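Local structure of arabinan-endo 1,5-alpha-l-arabinase (Bacillus subtilis, 1UV4) at residues 102-106 with 114-118; 142-146 with 157-162; 153-158 with 170-176. The protein hydrolyses internal alpha-1,5-L-arabinofuranosidic linkages of linear 1,5-alpha-L-arabinan and of branched sugar beet arabinan, contributing as a calcium-binding secreted enzyme to plant cell-wall breakdown. The contacts are given in a common frame with arbitrary orientation. Numbering follows the deposited sequence.

Contact 1: residues 102-106 with 114-118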
loop_
_atom_site.group_PDB
_atom_site.type_symbol
_atom_site.label_atom_id
_atom_site.label_comp_id
_atom_site.label_asym_id
_atom_site.label_seq_id
_atom_site.Cartn_x
_atom_site.Cartn_y
_atom_site.Cartn_z
ATOM N N GLY A 102 8.809 5.903 6.803
ATOM C CA GLY A 102 9.189 5.678 8.189
ATOM C C GLY A 102 8.606 4.360 8.684
ATOM O O GLY A 102 7.795 3.708 8.019
ATOM N N LEU A 103 9.059 3.969 9.844
ATOM C CA LEU A 103 8.638 2.708 10.496
ATOM C C LEU A 103 8.354 2.968 11.954
ATOM O O LEU A 103 9.161 3.617 12.655
ATOM C CB LEU A 103 9.752 1.646 10.414
ATOM C CG LEU A 103 9.499 0.298 11.088
ATOM C CD1 LEU A 103 8.363 -0.408 10.457
ATOM C CD2 LEU A 103 10.810 -0.571 11.034
ATOM N N ALA A 104 7.246 2.416 12.430
ATOM C CA ALA A 104 6.969 2.389 13.850
ATOM C C ALA A 104 6.589 0.990 14.265
ATOM O O ALA A 104 6.153 0.207 13.456
ATOM C CB ALA A 104 5.834 3.333 14.181
ATOM N N SER A 105 6.698 0.704 15.552
ATOM C CA SER A 105 6.393 -0.643 16.025
ATOM C C SER A 105 5.528 -0.588 17.273
ATOM O O SER A 105 5.555 0.390 18.015
ATOM C CB SER A 105 7.677 -1.470 16.276
ATOM O OG SER A 105 8.494 -0.899 17.282
ATOM N N SER A 106 4.785 -1.660 17.534
ATOM C CA SER A 106 3.910 -1.737 18.718
ATOM C C SER A 106 3.633 -3.188 19.059
ATOM O O SER A 106 3.734 -4.063 18.212
ATOM C CB SER A 106 2.556 -1.065 18.457
ATOM O OG SER A 106 1.772 -1.045 19.632
ATOM N N TRP A 114 2.950 3.606 19.940
ATOM C CA TRP A 114 3.865 3.292 18.830
ATOM C C TRP A 114 5.287 3.806 19.099
ATOM O O TRP A 114 5.499 4.942 19.495
ATOM C CB TRP A 114 3.338 3.840 17.488
ATOM C CG TRP A 114 2.105 3.143 17.093
ATOM C CD1 TRP A 114 0.807 3.492 17.407
ATOM C CD2 TRP A 114 2.020 1.951 16.329
ATOM N NE1 TRP A 114 -0.066 2.567 16.879
ATOM C CE2 TRP A 114 0.648 1.600 16.231
ATOM C CE3 TRP A 114 2.968 1.112 15.737
ATOM C CZ2 TRP A 114 0.212 0.506 15.526
ATOM C CZ3 TRP A 114 2.528 -0.010 15.042
ATOM C CH2 TRP A 114 1.156 -0.310 14.961
ATOM N N LYS A 115 6.263 2.937 18.907
ATOM C CA LYS A 115 7.669 3.289 19.034
ATOM C C LYS A 115 8.203 3.743 17.653
ATOM O O LYS A 115 8.043 3.050 16.654
ATOM C CB LYS A 115 8.469 2.079 19.469
ATOM C CG LYS A 115 9.965 2.319 19.655
ATOM C CD LYS A 115 10.653 1.019 20.082
ATOM C CE LYS A 115 12.135 0.978 19.691
ATOM N NZ LYS A 115 12.853 -0.216 20.295
ATOM N N ASP A 116 8.832 4.904 17.623
ATOM C CA ASP A 116 9.491 5.431 16.442
ATOM C C ASP A 116 10.788 4.657 16.147
ATOM O O ASP A 116 11.746 4.721 16.913
ATOM C CB ASP A 116 9.761 6.932 16.657
ATOM C CG ASP A 116 10.463 7.589 15.521
ATOM O OD1 ASP A 116 10.470 7.055 14.393
ATOM O OD2 ASP A 116 11.102 8.645 15.759
ATOM N N GLU A 117 10.780 3.927 15.028
ATOM C CA GLU A 117 11.956 3.214 14.544
ATOM C C GLU A 117 12.763 3.964 13.502
ATOM O O GLU A 117 13.855 3.524 13.115
ATOM C CB GLU A 117 11.538 1.863 13.944
ATOM C CG GLU A 117 10.755 0.955 14.905
ATOM C CD GLU A 117 11.600 0.152 15.865
ATOM O OE1 GLU A 117 12.871 0.191 15.764
ATOM O OE2 GLU A 117 10.989 -0.474 16.802
ATOM N N GLY A 118 12.285 5.137 13.126
ATOM C CA GLY A 118 13.039 6.002 12.242
ATOM C C GLY A 118 12.897 5.712 10.766
ATOM O O GLY A 118 11.966 5.075 10.257
HETATM O O HOH W 1 8.289 6.242 12.842
#

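Contact 2: residues 142-146 with 157-162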
loop_
_atom_site.group_PDB
_atom_site.type_symbol
_atom_site.label_atom_id
_atom_site.label_comp_id
_atom_site.label_asym_id
_atom_site.label_seq_id
_atom_site.Cartn_x
_atom_site.Cartn_y
_atom_site.Cartn_z
ATOM N N GLY A 142 10.208 -17.002 4.474
ATOM C CA GLY A 142 9.642 -16.206 5.533
ATOM C C GLY A 142 10.363 -14.952 5.921
ATOM O O GLY A 142 10.024 -14.342 6.917
ATOM N N ASN A 143 11.327 -14.533 5.115
ATOM C CA ASN A 143 12.107 -13.356 5.429
ATOM C C ASN A 143 11.593 -12.083 4.758
ATOM O O ASN A 143 11.058 -12.124 3.659
ATOM C CB ASN A 143 13.541 -13.616 5.064
ATOM C CG ASN A 143 14.132 -14.754 5.874
ATOM O OD1 ASN A 143 13.853 -14.943 7.086
ATOM N ND2 ASN A 143 14.976 -15.529 5.224
ATOM N N PRO A 144 11.710 -10.957 5.456
ATOM C CA PRO A 144 11.077 -9.717 5.025
ATOM C C PRO A 144 11.740 -8.963 3.870
ATOM O O PRO A 144 12.971 -8.849 3.822
ATOM C CB PRO A 144 11.101 -8.873 6.305
ATOM C CG PRO A 144 12.361 -9.307 7.026
ATOM C CD PRO A 144 12.404 -10.779 6.751
ATOM N N TRP A 145 10.903 -8.355 3.050
ATOM C CA TRP A 145 11.268 -7.486 1.949
ATOM C C TRP A 145 10.263 -6.333 1.935
ATOM O O TRP A 145 9.137 -6.449 2.419
ATOM C CB TRP A 145 11.157 -8.222 0.608
ATOM C CG TRP A 145 12.143 -9.301 0.355
ATOM C CD1 TRP A 145 12.227 -10.491 0.964
ATOM C CD2 TRP A 145 13.161 -9.293 -0.661
ATOM N NE1 TRP A 145 13.249 -11.242 0.433
ATOM C CE2 TRP A 145 13.832 -10.524 -0.587
ATOM C CE3 TRP A 145 13.570 -8.353 -1.637
ATOM C CZ2 TRP A 145 14.911 -10.846 -1.422
ATOM C CZ3 TRP A 145 14.602 -8.703 -2.490
ATOM C CH2 TRP A 145 15.272 -9.926 -2.358
ATOM N N LEU A 146 10.684 -5.241 1.332
ATOM C CA LEU A 146 9.818 -4.035 1.226
ATOM C C LEU A 146 9.681 -3.602 -0.231
ATOM O O LEU A 146 10.686 -3.388 -0.911
ATOM C CB LEU A 146 10.410 -2.868 2.021
ATOM C CG LEU A 146 9.522 -1.598 2.127
ATOM C CD1 LEU A 146 8.430 -1.795 3.126
ATOM C CD2 LEU A 146 10.435 -0.365 2.448
ATOM N N LEU A 157 11.869 -2.497 -4.958
ATOM C CA LEU A 157 11.912 -3.610 -4.011
ATOM C C LEU A 157 13.298 -3.720 -3.362
ATOM O O LEU A 157 14.286 -3.655 -4.041
ATOM C CB LEU A 157 11.568 -4.902 -4.724
ATOM C CG LEU A 157 11.618 -6.190 -3.927
ATOM C CD1 LEU A 157 10.462 -6.276 -2.982
ATOM C CD2 LEU A 157 11.682 -7.409 -4.875
ATOM N N THR A 158 13.318 -3.849 -2.032
ATOM C CA THR A 158 14.543 -4.122 -1.320
ATOM C C THR A 158 14.287 -5.221 -0.281
ATOM O O THR A 158 13.228 -5.291 0.337
ATOM C CB THR A 158 15.095 -2.845 -0.633
ATOM O OG1 THR A 158 16.287 -3.143 0.100
ATOM C CG2 THR A 158 14.089 -2.286 0.361
ATOM N N LYS A 159 15.320 -5.995 -0.043
ATOM C CA LYS A 159 15.336 -6.926 1.084
ATOM C C LYS A 159 15.436 -6.080 2.343
ATOM O O LYS A 159 15.951 -4.927 2.342
ATOM C CB LYS A 159 16.503 -7.915 0.988
ATOM C CG LYS A 159 16.461 -9.087 1.974
ATOM C CD LYS A 159 17.490 -10.166 1.579
ATOM C CE LYS A 159 17.679 -11.176 2.693
ATOM N NZ LYS A 159 16.518 -12.002 2.914
ATOM N N LEU A 160 14.984 -6.632 3.455
ATOM C CA LEU A 160 15.098 -6.003 4.756
ATOM C C LEU A 160 15.922 -6.869 5.695
ATOM O O LEU A 160 15.890 -8.092 5.653
ATOM C CB LEU A 160 13.711 -5.800 5.380
ATOM C CG LEU A 160 12.777 -4.832 4.653
ATOM C CD1 LEU A 160 11.355 -4.947 5.238
ATOM C CD2 LEU A 160 13.268 -3.426 4.712
ATOM N N ASP A 161 16.633 -6.217 6.616
ATOM C CA ASP A 161 17.309 -6.931 7.673
ATOM C C ASP A 161 16.245 -7.386 8.670
ATOM O O ASP A 161 15.468 -6.575 9.153
ATOM C CB ASP A 161 18.324 -5.990 8.320
ATOM C CG ASP A 161 19.134 -6.635 9.379
ATOM O OD1 ASP A 161 18.569 -7.031 10.428
ATOM O OD2 ASP A 161 20.366 -6.748 9.292
ATOM N N LYS A 162 16.219 -8.675 9.000
ATOM C CA LYS A 162 15.103 -9.205 9.793
ATOM C C LYS A 162 15.183 -8.725 11.246
ATOM O O LYS A 162 14.164 -8.667 11.926
ATOM C CB LYS A 162 15.046 -10.738 9.701
ATOM C CG LYS A 162 16.231 -11.450 10.260
ATOM C CD LYS A 162 16.564 -12.688 9.417
ATOM C CE LYS A 162 15.845 -13.938 9.891
ATOM N NZ LYS A 162 16.811 -14.898 10.551
HETATM O O HOH W 2 15.403 -15.044 2.507
HETATM O O HOH W 3 14.934 -10.587 4.763
#

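Contact 3: residues 153-158 with 170-176. With EDO (1,2-ethanediol), chain F.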
loop_
_atom_site.group_PDB
_atom_site.type_symbol
_atom_site.label_atom_id
_atom_site.label_comp_id
_atom_site.label_asym_id
_atom_site.label_seq_id
_atom_site.Cartn_x
_atom_site.Cartn_y
_atom_site.Cartn_z
ATOM N N SER A 153 9.969 6.170 -12.203
ATOM C CA SER A 153 10.304 4.873 -12.831
ATOM C C SER A 153 9.568 3.716 -12.131
ATOM O O SER A 153 9.824 2.551 -12.484
ATOM C CB SER A 153 11.821 4.632 -12.863
ATOM O OG SER A 153 12.361 4.353 -11.599
ATOM N N GLY A 154 8.646 4.019 -11.189
ATOM C CA GLY A 154 7.717 3.010 -10.694
ATOM C C GLY A 154 8.035 2.330 -9.382
ATOM O O GLY A 154 8.533 2.906 -8.448
ATOM N N ILE A 155 7.763 1.030 -9.359
ATOM C CA ILE A 155 7.821 0.200 -8.165
ATOM C C ILE A 155 9.173 -0.446 -7.956
ATOM O O ILE A 155 9.760 -1.035 -8.865
ATOM C CB ILE A 155 6.747 -0.874 -8.254
ATOM C CG1 ILE A 155 5.394 -0.212 -8.601
ATOM C CG2 ILE A 155 6.638 -1.676 -6.944
ATOM C CD1 ILE A 155 4.893 0.820 -7.700
ATOM N N LYS A 156 9.662 -0.240 -6.719
ATOM C CA LYS A 156 10.968 -0.717 -6.285
ATOM C C LYS A 156 10.796 -1.754 -5.182
ATOM O O LYS A 156 9.763 -1.815 -4.543
ATOM C CB LYS A 156 11.801 0.429 -5.780
ATOM C CG LYS A 156 11.948 1.623 -6.748
ATOM C CD LYS A 156 12.501 1.241 -8.104
ATOM C CE LYS A 156 12.483 2.380 -9.064
ATOM N NZ LYS A 156 13.089 1.982 -10.367
ATOM N N LEU A 157 11.869 -2.497 -4.958
ATOM C CA LEU A 157 11.912 -3.610 -4.011
ATOM C C LEU A 157 13.298 -3.720 -3.362
ATOM O O LEU A 157 14.286 -3.655 -4.041
ATOM C CB LEU A 157 11.568 -4.902 -4.724
ATOM C CG LEU A 157 11.618 -6.190 -3.927
ATOM C CD1 LEU A 157 10.462 -6.276 -2.982
ATOM C CD2 LEU A 157 11.682 -7.409 -4.875
ATOM N N THR A 158 13.318 -3.849 -2.032
ATOM C CA THR A 158 14.543 -4.122 -1.320
ATOM C C THR A 158 14.287 -5.221 -0.281
ATOM O O THR A 158 13.228 -5.291 0.337
ATOM C CB THR A 158 15.095 -2.845 -0.633
ATOM O OG1 THR A 158 16.287 -3.143 0.100
ATOM C CG2 THR A 158 14.089 -2.286 0.361
ATOM N N SER A 170 20.695 -4.441 -2.585
ATOM C CA SER A 170 20.376 -3.621 -3.738
ATOM C C SER A 170 18.892 -3.265 -3.817
ATOM O O SER A 170 18.029 -3.971 -3.309
ATOM C CB SER A 170 20.752 -4.358 -5.044
ATOM O OG SER A 170 22.061 -4.895 -5.023
ATOM N N LEU A 171 18.613 -2.171 -4.493
ATOM C CA LEU A 171 17.275 -1.745 -4.816
ATOM C C LEU A 171 16.892 -2.254 -6.195
ATOM O O LEU A 171 17.545 -1.905 -7.183
ATOM C CB LEU A 171 17.203 -0.206 -4.761
ATOM C CG LEU A 171 15.797 0.383 -4.763
ATOM C CD1 LEU A 171 14.943 -0.035 -3.550
ATOM C CD2 LEU A 171 15.840 1.915 -4.836
ATOM N N TYR A 172 15.825 -3.048 -6.276
ATOM C CA TYR A 172 15.375 -3.703 -7.501
ATOM C C TYR A 172 14.149 -2.962 -8.043
ATOM O O TYR A 172 13.408 -2.316 -7.298
ATOM C CB TYR A 172 14.984 -5.160 -7.225
ATOM C CG TYR A 172 16.114 -6.034 -6.725
ATOM C CD1 TYR A 172 16.915 -6.731 -7.599
ATOM C CD2 TYR A 172 16.380 -6.166 -5.374
ATOM C CE1 TYR A 172 17.961 -7.550 -7.134
ATOM C CE2 TYR A 172 17.412 -6.978 -4.917
ATOM C CZ TYR A 172 18.189 -7.664 -5.801
ATOM O OH TYR A 172 19.232 -8.482 -5.361
ATOM N N SER A 173 14.017 -3.024 -9.355
ATOM C CA SER A 173 12.858 -2.494 -10.081
ATOM C C SER A 173 11.940 -3.621 -10.483
ATOM O O SER A 173 12.367 -4.577 -11.089
ATOM C CB SER A 173 13.319 -1.748 -11.323
ATOM O OG SER A 173 14.140 -0.667 -10.953
ATOM N N ILE A 174 10.654 -3.511 -10.123
ATOM C CA ILE A 174 9.711 -4.613 -10.394
ATOM C C ILE A 174 8.444 -4.266 -11.173
ATOM O O ILE A 174 7.792 -5.173 -11.702
ATOM C CB ILE A 174 9.347 -5.390 -9.094
ATOM C CG1 ILE A 174 8.699 -4.511 -8.049
ATOM C CG2 ILE A 174 10.577 -6.125 -8.551
ATOM C CD1 ILE A 174 8.163 -5.297 -6.846
ATOM N N ALA A 175 8.101 -2.973 -11.305
ATOM C CA ALA A 175 7.008 -2.578 -12.201
ATOM C C ALA A 175 7.183 -1.147 -12.608
ATOM O O ALA A 175 7.657 -0.332 -11.833
ATOM C CB ALA A 175 5.582 -2.794 -11.585
ATOM N N ALA A 176 6.846 -0.865 -13.864
ATOM C CA ALA A 176 6.972 0.500 -14.408
ATOM C C ALA A 176 5.938 0.691 -15.513
ATOM O O ALA A 176 5.466 -0.264 -16.121
ATOM C CB ALA A 176 8.378 0.676 -14.965
HETATM C C1 EDO F . 17.270 -0.093 -9.353
HETATM O O1 EDO F . 16.730 -1.134 -10.144
HETATM C C2 EDO F . 16.147 0.691 -8.725
HETATM O O2 EDO F . 16.000 1.911 -9.408
HETATM O O HOH W 4 17.876 -5.866 -1.411
#

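Contact 1: residues 102-106 with 114-118
The last two strands of a four-stranded antiparallel propeller blade meet as a beta hairpin that carries a classic beta bulge, which fits in an extra residue. Ser105 and Lys115 form a hydrogen-bonded pair: Ser105 N donates to Lys115 O (2.9 Å) and Lys115 N to Ser105 O (2.8 Å). Glu117 and Gly118 both face Leu103; Glu117 N reaches Leu103 O at 2.9 Å, and Leu103 N donates to Gly118 O at 3.1 Å. The Leu103 carbonyl also accepts from a water that donates to Asp116 OD1. Asp116 OD1 also receives Gly118 N at 2.9 Å, an Asx turn, and Trp61 NE1. Gly118 has phi 84° and psi -163°, where a CB would collide with the preceding carbonyl. At the loop end, Ser106 CB sits over the six-membered ring of Trp114, 3.5 Å from its centroid, a CH-pi contact, while Ser106 OG bonds to Gly113 O. On the Leu103 side, Ser105 OG donates to Glu117 OE2 at 2.6 Å.

Contact 2: residues 142-146 with 157-162
Strands 144-146 and 157-160 run antiparallel as part of a beta hairpin, their axes approaching to 4.4 Å with 149° between their N-to-C directions. Leu146 and Thr158 make the hydrogen-bonded pair, with Leu146 N donating to Thr158 O at 2.7 Å and Thr158 N to Leu146 O at 2.9 Å. One step along, Trp145 and Lys159 form a non-hydrogen-bonded pair whose CA atoms come within 4.2 Å, and Leu160 N then donates to Pro144 O at 3.0 Å.

Alternation along the strands sorts the side chains onto two faces. On one, the indole of Trp145 lies against its cross-strand neighbour: Lys159 CB stands 3.8 Å from the centroid of the six-membered ring, only 4° off the normal, a clear CH-pi contact. Trp145 CE3 also packs on Leu157 CG at 3.7 Å, and its NE1 is bonded to Asp139. On the other face, Leu160 CD1 touches Pro144 CB at 4.1 Å and Leu146 CB at 3.9 Å; Leu136 and Tyr88 extend this apolar cluster.

The Lys159 amine turns to solvent. One water accepts from Lys159 NZ at 2.8 Å and donates to Pro144 O and Leu160 O, each also 2.8 Å away, so it bridges the strands. A second water joins Asn143 ND2 to Lys159 NZ, the latter bond weak at 3.3 Å. One lysine thus serves both chemistries: its aliphatic chain covers an aromatic face, while its charge is met through water rather than by an acid across the pair.

Contact 3: residues 153-158 with 170-176
An irregularity in one strand need not interrupt pairing, as the antiparallel partnership of 155-158 with 170-175 illustrates. Ser153 O lies 3.4 Å from Ala176 CB, and Ser153 OG accepts from Lys156 NZ while also bonding to Asn128 O. Gly154 follows with phi 99° and psi -140°; a CB there would clash with Ala175 O. Ile155 confronts a classic beta bulge: its N donates to Ala175 O (2.8 Å) and its O accepts from Ile174 N (2.9 Å), shifting the register by one. Lys156 then pairs with Ser173, NZ donating to Ser173 OG at 2.9 Å; an ethanediol, probably from the crystallisation liquor, hydrogen-bonds to both side chains. Leu157 pairs with Tyr172 through two 2.8 Å bonds, Leu157 N to Tyr172 O and Tyr172 N to Leu157 O. Thr158 CB approaches Leu171 CD1 at 4.1 Å. Strand 144-148 flanks the far edge of 155-158, whereas Ile155, Ile174 and Ala175 pack against strands 184-192 and 195-203 of the next blade.

Sequential antiparallel sheets build this beta-propeller. Contact 1 comes first along the chain, in the outer hairpin of one blade; contacts 2 and 3 follow in the next. These two share strand 155-160, which pairs with 144-148 on one edge and 170-175 on the other; their centres are about 13 Å apart, and Trp145 touches Tyr172. Contact 1 lies apart, its centre about 17 Å from that of contact 2 and about 24 Å from that of contact 3. The side chain of Leu146 is about 9 Å from a bound calcium ion, and that of Ile155 about 5 Å from that of Glu185, the inferred proton donor. Contacts 2 and 3 thus build the blade beside the catalytic centre.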